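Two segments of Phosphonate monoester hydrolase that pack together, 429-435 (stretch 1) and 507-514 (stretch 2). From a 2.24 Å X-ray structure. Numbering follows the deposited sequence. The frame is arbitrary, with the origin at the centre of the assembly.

Stretch 1 429-435: QYSFSEL
Stretch 2, residues 507-514: RQMLRHRM

Residues 431-435 run as an extended strand (phi near -130°, psi 131 to 157°); Tyr430 is likewise extended at -154/160, after Gln429 at -117/0. Residues 507-514 lie within a regular helix (phi about -63°, psi about -42°), held by bonds such as His512 N to Gln508 O, 3.1 Å. The two axes cross at -76°, 10.7 Å apart at closest approach; the CA atoms of Phe432 and Met509 lie 8.3 Å apart, those of Tyr430 and Gln508 9.5 Å.

Tyr430 (chi1 63°, chi2 85°) and Phe432 (t, chi2 87°) point toward the helix, while Ser431 between them points away. His512 (t, chi2 83°) points back and serves both rings. Its ND1 hydrogen-bonds Tyr430 OH at 2.8 Å, each atom lying near the plane of the other residue's ring, and a water links Tyr430 OH (2.9 Å) to Gln508 O (2.7 Å), to which it donates. The flat imidazole also offers a face: Phe432 CB sits 4.0 Å from its centroid, and the Phe432 and His512 rings are oblique, planes at 36°, centroids 4.2 Å apart.

Met509 (t, t, m) brings CG to 4.2 Å from Phe432 CE1, an apolar contact at the ring edge. Arg513 (m, chi2 -146°, t) lays its guanidinium face against Phe432 CZ, while NH2 reaches Glu434 OE1 (m, t, chi3 82°) at 3.4 Å, a salt bridge with a weak hydrogen bond that pairs buried charges.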

# COMPACT_ATOMS: atom_id res chain seq x y z
N GLN A 429 -34.68 -19.27 -0.40
CA GLN A 429 -35.61 -20.40 -0.58
C GLN A 429 -34.87 -21.70 -0.96
O GLN A 429 -35.46 -22.77 -1.12
CB GLN A 429 -36.76 -20.04 -1.51
CG GLN A 429 -37.79 -19.16 -0.79
CD GLN A 429 -39.00 -18.90 -1.61
OE1 GLN A 429 -39.10 -17.88 -2.31
NE2 GLN A 429 -39.96 -19.81 -1.54
N TYR A 430 -33.54 -21.58 -1.07
CA TYR A 430 -32.60 -22.64 -1.42
C TYR A 430 -31.25 -22.28 -0.81
O TYR A 430 -31.00 -21.11 -0.52
CB TYR A 430 -32.47 -22.77 -2.97
CG TYR A 430 -31.90 -21.55 -3.64
CD1 TYR A 430 -30.52 -21.36 -3.73
CD2 TYR A 430 -32.73 -20.57 -4.16
CE1 TYR A 430 -29.99 -20.22 -4.32
CE2 TYR A 430 -32.21 -19.42 -4.76
CZ TYR A 430 -30.84 -19.25 -4.84
OH TYR A 430 -30.34 -18.10 -5.41
N SER A 431 -30.36 -23.26 -0.65
CA SER A 431 -29.00 -23.02 -0.18
C SER A 431 -28.02 -23.38 -1.31
O SER A 431 -28.36 -24.11 -2.25
CB SER A 431 -28.70 -23.77 1.12
OG SER A 431 -28.69 -25.17 0.92
N PHE A 432 -26.84 -22.80 -1.26
CA PHE A 432 -25.85 -22.96 -2.30
C PHE A 432 -24.45 -23.31 -1.72
O PHE A 432 -23.94 -22.62 -0.83
CB PHE A 432 -25.82 -21.65 -3.13
CG PHE A 432 -24.84 -21.62 -4.27
CD1 PHE A 432 -25.19 -22.12 -5.52
CD2 PHE A 432 -23.58 -21.06 -4.10
CE1 PHE A 432 -24.30 -22.06 -6.58
CE2 PHE A 432 -22.69 -21.00 -5.16
CZ PHE A 432 -23.05 -21.52 -6.39
N SER A 433 -23.82 -24.35 -2.28
CA SER A 433 -22.47 -24.77 -1.89
C SER A 433 -21.58 -24.96 -3.11
O SER A 433 -22.08 -25.21 -4.20
CB SER A 433 -22.51 -26.06 -1.06
OG SER A 433 -23.31 -25.88 0.09
N GLU A 434 -20.28 -24.83 -2.93
CA GLU A 434 -19.28 -24.99 -3.98
C GLU A 434 -18.13 -25.90 -3.53
O GLU A 434 -17.83 -26.00 -2.33
CB GLU A 434 -18.70 -23.63 -4.40
CG GLU A 434 -19.66 -22.73 -5.14
CD GLU A 434 -19.03 -21.41 -5.54
OE1 GLU A 434 -18.33 -21.37 -6.57
OE2 GLU A 434 -19.10 -20.46 -4.73
N LEU A 435 -17.47 -26.53 -4.50
CA LEU A 435 -16.31 -27.38 -4.24
C LEU A 435 -15.37 -27.24 -5.42
O LEU A 435 -15.80 -26.81 -6.49
CB LEU A 435 -16.76 -28.87 -4.06
CG LEU A 435 -15.75 -29.86 -3.47
CD1 LEU A 435 -15.60 -29.69 -1.96
CD2 LEU A 435 -16.18 -31.30 -3.76
N ARG A 507 -31.28 -23.14 -14.19
CA ARG A 507 -31.47 -21.70 -14.47
C ARG A 507 -31.44 -20.93 -13.15
O ARG A 507 -30.82 -19.86 -13.07
CB ARG A 507 -32.75 -21.42 -15.27
CG ARG A 507 -33.00 -19.93 -15.60
CD ARG A 507 -33.59 -19.67 -16.99
NE ARG A 507 -34.32 -20.82 -17.51
CZ ARG A 507 -34.00 -21.47 -18.61
NH1 ARG A 507 -33.00 -21.05 -19.37
NH2 ARG A 507 -34.68 -22.55 -18.97
N GLN A 508 -32.05 -21.52 -12.11
CA GLN A 508 -32.03 -20.99 -10.75
C GLN A 508 -30.57 -20.92 -10.23
O GLN A 508 -30.20 -19.93 -9.60
CB GLN A 508 -32.91 -21.87 -9.84
CG GLN A 508 -33.16 -21.29 -8.46
CD GLN A 508 -34.43 -21.80 -7.85
OE1 GLN A 508 -34.85 -22.94 -8.09
NE2 GLN A 508 -35.05 -20.96 -7.04
N MET A 509 -29.75 -21.94 -10.54
CA MET A 509 -28.32 -21.98 -10.19
C MET A 509 -27.53 -20.94 -10.98
O MET A 509 -26.64 -20.29 -10.40
CB MET A 509 -27.72 -23.38 -10.40
CG MET A 509 -26.26 -23.47 -9.99
SD MET A 509 -25.46 -25.06 -10.29
CE MET A 509 -25.94 -25.93 -8.77
N LEU A 510 -27.82 -20.80 -12.30
CA LEU A 510 -27.21 -19.81 -13.18
C LEU A 510 -27.48 -18.41 -12.64
O LEU A 510 -26.55 -17.62 -12.45
CB LEU A 510 -27.73 -19.95 -14.65
CG LEU A 510 -27.22 -18.90 -15.66
CD1 LEU A 510 -25.74 -19.10 -16.00
CD2 LEU A 510 -27.99 -18.96 -16.94
N ARG A 511 -28.75 -18.12 -12.32
CA ARG A 511 -29.18 -16.83 -11.76
C ARG A 511 -28.49 -16.51 -10.43
O ARG A 511 -28.13 -15.35 -10.22
CB ARG A 511 -30.69 -16.76 -11.59
CG ARG A 511 -31.44 -16.62 -12.90
CD ARG A 511 -32.85 -16.09 -12.66
NE ARG A 511 -33.53 -15.73 -13.90
CZ ARG A 511 -34.63 -16.33 -14.35
NH1 ARG A 511 -35.21 -17.29 -13.64
NH2 ARG A 511 -35.19 -15.93 -15.48
N HIS A 512 -28.29 -17.52 -9.54
CA HIS A 512 -27.63 -17.34 -8.25
C HIS A 512 -26.19 -16.81 -8.44
O HIS A 512 -25.79 -15.89 -7.74
CB HIS A 512 -27.64 -18.63 -7.41
CG HIS A 512 -26.95 -18.46 -6.08
ND1 HIS A 512 -27.60 -17.92 -5.00
CD2 HIS A 512 -25.66 -18.69 -5.74
CE1 HIS A 512 -26.70 -17.86 -4.02
NE2 HIS A 512 -25.53 -18.32 -4.42
N ARG A 513 -25.43 -17.40 -9.40
CA ARG A 513 -24.06 -16.99 -9.76
C ARG A 513 -24.07 -15.54 -10.25
O ARG A 513 -23.22 -14.74 -9.84
CB ARG A 513 -23.50 -17.89 -10.88
CG ARG A 513 -23.17 -19.29 -10.45
CD ARG A 513 -21.95 -19.84 -11.18
NE ARG A 513 -21.53 -21.07 -10.53
CZ ARG A 513 -20.47 -21.21 -9.76
NH1 ARG A 513 -19.61 -20.22 -9.61
NH2 ARG A 513 -20.22 -22.37 -9.17
N MET A 514 -25.04 -15.21 -11.15
CA MET A 514 -25.21 -13.86 -11.73
C MET A 514 -25.66 -12.83 -10.70
O MET A 514 -25.26 -11.68 -10.80
CB MET A 514 -26.19 -13.89 -12.92
CG MET A 514 -25.74 -14.76 -14.07
SD MET A 514 -26.92 -14.84 -15.42
CE MET A 514 -26.60 -13.27 -16.25
O HOH W 1 -31.16 -17.89 -8.17